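PDB 2FRE: NAD(P)H-flavin oxidoreductase from Agrobacterium tumefaciens str. C58, which probably uses its bound flavin mononucleotide to pass electrons from NAD(P)H to an acceptor, as in other members of the nitroreductase family. Local coordinates for residues Leu69-Ala82 with His133-Leu147. Numbering follows the deposited sequence.
Sequences LFVELLMEGNQKWA and HGMGGIFKDRIVEKL. With FMN (flavin mononucleotide), chain C.
Leu74 and Ile138 meet as a single beta bridge between two connecting loops, held by a backbone bond on either side of it. Phe139 N gives a nearly straight bond to Leu73 O (2.9 Å), and Met75 N bonds to Gly137 O, reaching that oxygen from above the carbonyl plane. The tightly packed part runs from this bridge toward helices 67-72 and 140-146. Leu73, which buries more surface here than any other residue, lays CD2 against Arg142 CB at 3.7 Å, rests CB on Ile143 CG1 and points CD1 at Leu147 CG. Leu147 CD2 touches both Leu69 CD2 and Phe70 CE1. Leu74 turns CG away from its own carbonyl carbon (chi1 -42°), which brings CD2 to 3.8 Å from Met135 CE.

The other side is open to solvent: Met75 and Arg142 are exposed and Phe139 partly so, although its ring is covered on both faces, by Met75 CG in a CH-pi contact and by Arg142 NH1 over the centre of the other. Arg142 also reaches Glu72 O through a water bound at the edge of its guanidinium.

Toward the flavin, Trp81 CH2 sits over the His133 ring, 3.5 Å from CG. Met135 SE lies obliquely beside the indole in a Met-aromatic contact, and the bend at chi3 turns CE toward Leu74. Gly136 N bonds to FMN N5 at 2.8 Å and Gly137 N to FMN O4, tying the loop after strand 131-135 to the isoalloxazine. Helices 67-72 and 140-146 lie next to each other against the sheet; Ile143, with Leu74 of the connecting loop and Leu147 just past the second helix, touches Phe90 of strand 87-98, while Leu147 and Phe70 also meet Gly193 of the second subunit.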
# COMPACT_ATOMS: atom_id res chain seq x y z
N LEU A 69 -15.14 17.22 15.24
CA LEU A 69 -15.77 15.93 15.03
C LEU A 69 -14.73 14.91 14.58
O LEU A 69 -14.71 13.78 15.08
CB LEU A 69 -16.89 16.04 14.01
CG LEU A 69 -17.47 14.70 13.52
CD1 LEU A 69 -18.14 13.90 14.67
CD2 LEU A 69 -18.45 14.99 12.42
N PHE A 70 -13.89 15.29 13.63
CA PHE A 70 -12.84 14.39 13.15
C PHE A 70 -11.88 14.02 14.28
O PHE A 70 -11.48 12.87 14.39
CB PHE A 70 -12.08 15.01 11.97
CG PHE A 70 -12.75 14.79 10.65
CD1 PHE A 70 -14.01 15.30 10.39
CD2 PHE A 70 -12.11 14.06 9.64
CE1 PHE A 70 -14.65 15.08 9.14
CE2 PHE A 70 -12.74 13.85 8.40
CZ PHE A 70 -13.99 14.35 8.15
N VAL A 71 -11.54 14.98 15.14
CA VAL A 71 -10.68 14.69 16.29
C VAL A 71 -11.35 13.70 17.27
O VAL A 71 -10.71 12.75 17.74
CB VAL A 71 -10.33 15.97 17.06
CG1 VAL A 71 -9.64 15.63 18.37
CG2 VAL A 71 -9.43 16.90 16.21
N GLU A 72 -12.63 13.89 17.56
CA GLU A 72 -13.26 13.11 18.63
C GLU A 72 -13.63 11.70 18.17
O GLU A 72 -13.99 10.87 19.00
CB GLU A 72 -14.44 13.86 19.24
CG GLU A 72 -15.69 13.84 18.42
CD GLU A 72 -16.77 14.74 19.00
OE1 GLU A 72 -17.12 14.61 20.20
OE2 GLU A 72 -17.28 15.58 18.22
N LEU A 73 -13.52 11.46 16.85
CA LEU A 73 -13.68 10.14 16.24
C LEU A 73 -12.41 9.28 16.38
O LEU A 73 -12.43 8.09 16.09
CB LEU A 73 -14.05 10.26 14.76
CG LEU A 73 -15.48 10.74 14.47
CD1 LEU A 73 -15.66 10.98 12.97
CD2 LEU A 73 -16.49 9.75 14.99
N LEU A 74 -11.33 9.88 16.86
CA LEU A 74 -10.14 9.14 17.26
C LEU A 74 -10.25 8.81 18.73
O LEU A 74 -10.89 9.54 19.50
CB LEU A 74 -8.89 9.97 17.05
CG LEU A 74 -8.82 10.78 15.75
CD1 LEU A 74 -7.59 11.68 15.76
CD2 LEU A 74 -8.84 9.84 14.58
N MSE A 75 -9.59 7.73 19.14
CA MSE A 75 -9.46 7.40 20.55
C MSE A 75 -8.58 8.40 21.26
O MSE A 75 -7.76 9.08 20.63
CB MSE A 75 -8.96 5.97 20.74
CG MSE A 75 -9.99 5.00 20.27
SE MSE A 75 -9.44 3.14 20.40
CE MSE A 75 -11.13 2.30 19.68
N GLU A 76 -8.79 8.51 22.58
CA GLU A 76 -8.22 9.57 23.42
C GLU A 76 -6.72 9.68 23.27
O GLU A 76 -6.18 10.78 23.15
CB GLU A 76 -8.58 9.31 24.89
CG GLU A 76 -7.82 10.19 25.91
CD GLU A 76 -8.30 9.99 27.36
OE1 GLU A 76 -7.85 10.76 28.25
OE2 GLU A 76 -9.14 9.08 27.61
N GLY A 77 -6.05 8.53 23.28
CA GLY A 77 -4.61 8.46 23.15
C GLY A 77 -4.13 9.13 21.88
O GLY A 77 -3.24 9.97 21.92
N ASN A 78 -4.73 8.76 20.76
CA ASN A 78 -4.39 9.39 19.48
C ASN A 78 -4.79 10.87 19.43
O ASN A 78 -4.05 11.68 18.86
CB ASN A 78 -5.03 8.66 18.30
CG ASN A 78 -4.36 7.32 18.00
OD1 ASN A 78 -5.02 6.39 17.51
ND2 ASN A 78 -3.06 7.23 18.25
N GLN A 79 -5.93 11.23 20.01
CA GLN A 79 -6.36 12.63 20.01
C GLN A 79 -5.29 13.57 20.53
O GLN A 79 -5.13 14.67 20.02
CB GLN A 79 -7.60 12.83 20.86
CG GLN A 79 -8.87 12.31 20.24
CD GLN A 79 -10.10 12.62 21.06
OE1 GLN A 79 -11.03 11.81 21.14
NE2 GLN A 79 -10.14 13.81 21.65
N LYS A 80 -4.57 13.13 21.56
CA LYS A 80 -3.63 13.96 22.29
C LYS A 80 -2.64 14.64 21.37
O LYS A 80 -2.29 15.79 21.58
CB LYS A 80 -2.86 13.10 23.30
CG LYS A 80 -3.68 12.62 24.46
CD LYS A 80 -2.95 11.53 25.27
CE LYS A 80 -3.41 11.49 26.74
NZ LYS A 80 -4.90 11.32 26.94
N TRP A 81 -2.19 13.93 20.33
CA TRP A 81 -1.20 14.47 19.39
C TRP A 81 -1.80 14.80 18.04
O TRP A 81 -1.41 15.78 17.42
CB TRP A 81 -0.00 13.51 19.24
CG TRP A 81 -0.36 12.13 18.83
CD1 TRP A 81 -0.64 11.08 19.66
CD2 TRP A 81 -0.49 11.64 17.50
NE1 TRP A 81 -0.92 9.97 18.93
CE2 TRP A 81 -0.85 10.27 17.60
CE3 TRP A 81 -0.34 12.21 16.23
CZ2 TRP A 81 -1.07 9.48 16.49
CZ3 TRP A 81 -0.56 11.41 15.12
CH2 TRP A 81 -0.94 10.06 15.25
N ALA A 82 -2.75 13.98 17.57
CA ALA A 82 -3.34 14.17 16.24
C ALA A 82 -4.19 15.45 16.12
O ALA A 82 -4.41 15.94 15.01
CB ALA A 82 -4.15 12.97 15.85
N HIS A 133 0.54 9.95 9.21
CA HIS A 133 0.61 9.00 10.33
C HIS A 133 -0.70 8.23 10.38
O HIS A 133 -1.77 8.80 10.59
CB HIS A 133 0.86 9.76 11.62
CG HIS A 133 1.29 8.92 12.78
ND1 HIS A 133 0.70 7.71 13.10
CD2 HIS A 133 2.21 9.14 13.74
CE1 HIS A 133 1.26 7.22 14.20
NE2 HIS A 133 2.18 8.07 14.60
N GLY A 134 -0.62 6.92 10.14
CA GLY A 134 -1.79 6.06 10.11
C GLY A 134 -2.30 5.78 11.50
O GLY A 134 -1.51 5.76 12.46
N MSE A 135 -3.61 5.59 11.64
CA MSE A 135 -4.21 5.29 12.94
C MSE A 135 -5.32 4.25 12.87
O MSE A 135 -6.27 4.39 12.10
CB MSE A 135 -4.74 6.57 13.62
CG MSE A 135 -3.71 7.65 13.81
SE MSE A 135 -4.59 9.28 14.46
CE MSE A 135 -5.52 9.73 12.76
N GLY A 136 -5.21 3.20 13.67
CA GLY A 136 -6.30 2.25 13.87
C GLY A 136 -7.05 2.46 15.18
O GLY A 136 -8.14 1.91 15.37
N GLY A 137 -6.47 3.27 16.08
CA GLY A 137 -7.10 3.64 17.33
C GLY A 137 -8.18 4.69 17.09
O GLY A 137 -8.00 5.86 17.38
N ILE A 138 -9.29 4.23 16.52
CA ILE A 138 -10.36 5.10 16.05
C ILE A 138 -11.69 4.40 16.28
O ILE A 138 -11.74 3.18 16.37
CB ILE A 138 -10.21 5.39 14.54
CG1 ILE A 138 -10.37 4.12 13.69
CG2 ILE A 138 -8.86 6.04 14.22
CD1 ILE A 138 -10.15 4.37 12.22
N PHE A 139 -12.78 5.18 16.36
CA PHE A 139 -14.10 4.61 16.59
C PHE A 139 -14.78 4.35 15.24
O PHE A 139 -15.46 5.22 14.71
CB PHE A 139 -14.94 5.58 17.44
CG PHE A 139 -14.37 5.87 18.81
CD1 PHE A 139 -14.46 4.94 19.83
CD2 PHE A 139 -13.82 7.10 19.09
CE1 PHE A 139 -13.97 5.22 21.09
CE2 PHE A 139 -13.31 7.39 20.33
CZ PHE A 139 -13.39 6.45 21.34
N LYS A 140 -14.60 3.15 14.68
CA LYS A 140 -15.04 2.86 13.31
C LYS A 140 -16.56 2.95 13.11
O LYS A 140 -17.02 3.47 12.09
CB LYS A 140 -14.57 1.47 12.84
CG LYS A 140 -13.07 1.35 12.55
CD LYS A 140 -12.79 -0.05 11.98
CE LYS A 140 -11.32 -0.27 11.59
NZ LYS A 140 -11.12 -1.53 10.72
N ASP A 141 -17.33 2.43 14.06
CA ASP A 141 -18.78 2.49 13.97
C ASP A 141 -19.29 3.93 14.07
O ASP A 141 -20.19 4.31 13.33
CB ASP A 141 -19.43 1.61 15.03
CG ASP A 141 -19.27 0.13 14.73
OD1 ASP A 141 -18.92 -0.22 13.59
OD2 ASP A 141 -19.51 -0.70 15.63
N ARG A 142 -18.69 4.73 14.95
CA ARG A 142 -19.05 6.15 15.05
C ARG A 142 -18.65 6.90 13.77
O ARG A 142 -19.36 7.80 13.33
CB ARG A 142 -18.38 6.84 16.24
CG ARG A 142 -18.64 6.20 17.60
CD ARG A 142 -18.06 7.07 18.71
NE ARG A 142 -17.99 6.33 19.97
CZ ARG A 142 -17.35 6.76 21.06
NH1 ARG A 142 -16.73 7.93 21.06
NH2 ARG A 142 -17.33 6.02 22.16
N ILE A 143 -17.50 6.56 13.20
CA ILE A 143 -17.09 7.14 11.92
C ILE A 143 -18.14 6.88 10.83
O ILE A 143 -18.54 7.79 10.10
CB ILE A 143 -15.67 6.62 11.47
CG1 ILE A 143 -14.60 7.21 12.40
CG2 ILE A 143 -15.38 6.98 10.03
CD1 ILE A 143 -13.34 6.38 12.48
N VAL A 144 -18.58 5.63 10.73
CA VAL A 144 -19.58 5.24 9.74
C VAL A 144 -20.87 6.03 9.91
O VAL A 144 -21.45 6.51 8.93
CB VAL A 144 -19.86 3.71 9.81
CG1 VAL A 144 -21.11 3.33 9.00
CG2 VAL A 144 -18.65 2.94 9.32
N GLU A 145 -21.32 6.18 11.14
CA GLU A 145 -22.57 6.86 11.44
C GLU A 145 -22.43 8.37 11.23
O GLU A 145 -23.23 8.97 10.54
CB GLU A 145 -22.99 6.58 12.88
CG GLU A 145 -24.33 7.14 13.26
CD GLU A 145 -25.46 6.60 12.38
OE1 GLU A 145 -25.37 5.42 11.95
OE2 GLU A 145 -26.42 7.36 12.12
N LYS A 146 -21.40 8.98 11.83
CA LYS A 146 -21.24 10.43 11.81
C LYS A 146 -20.82 10.99 10.45
O LYS A 146 -21.12 12.15 10.14
CB LYS A 146 -20.25 10.90 12.88
CG LYS A 146 -20.70 10.69 14.32
CD LYS A 146 -21.76 11.71 14.77
CE LYS A 146 -21.87 11.72 16.31
NZ LYS A 146 -23.10 12.36 16.85
N LEU A 147 -20.11 10.20 9.65
CA LEU A 147 -19.61 10.68 8.35
C LEU A 147 -20.43 10.13 7.17
O LEU A 147 -20.04 10.31 6.02
CB LEU A 147 -18.12 10.36 8.17
CG LEU A 147 -17.18 10.93 9.26
CD1 LEU A 147 -15.76 10.72 8.90
CD2 LEU A 147 -17.43 12.44 9.53
N1 FMN C . 0.29 4.94 15.44
C2 FMN C . -0.31 5.43 16.59
O2 FMN C . 0.32 6.17 17.36
N3 FMN C . -1.62 5.09 16.91
C4 FMN C . -2.36 4.28 16.10
O4 FMN C . -3.59 4.18 16.31
C4A FMN C . -1.76 3.79 14.93
N5 FMN C . -2.47 2.96 14.08
C5A FMN C . -1.88 2.54 12.90
C6 FMN C . -2.62 1.75 12.03
C7 FMN C . -2.07 1.32 10.84
C7M FMN C . -3.07 0.93 9.78
C8 FMN C . -0.76 1.66 10.49
C8M FMN C . -0.34 1.70 9.04
C9 FMN C . -0.02 2.46 11.35
C9A FMN C . -0.57 2.88 12.57
N10 FMN C . 0.17 3.66 13.44
C10 FMN C . -0.44 4.12 14.61
C1' FMN C . 1.62 3.97 13.18
C2' FMN C . 2.54 2.76 13.13
O2' FMN C . 2.90 2.30 14.43
C3' FMN C . 3.78 3.08 12.30
O3' FMN C . 3.39 3.32 10.95
C4' FMN C . 4.81 1.96 12.39
O4' FMN C . 5.32 1.87 13.71
C5' FMN C . 5.98 2.14 11.42
O5' FMN C . 6.67 3.35 11.67
P FMN C . 6.87 4.45 10.52
O1P FMN C . 7.85 3.84 9.52
O2P FMN C . 5.54 4.70 9.82
O3P FMN C . 7.39 5.69 11.19
O HOH W 1 -16.68 10.06 19.16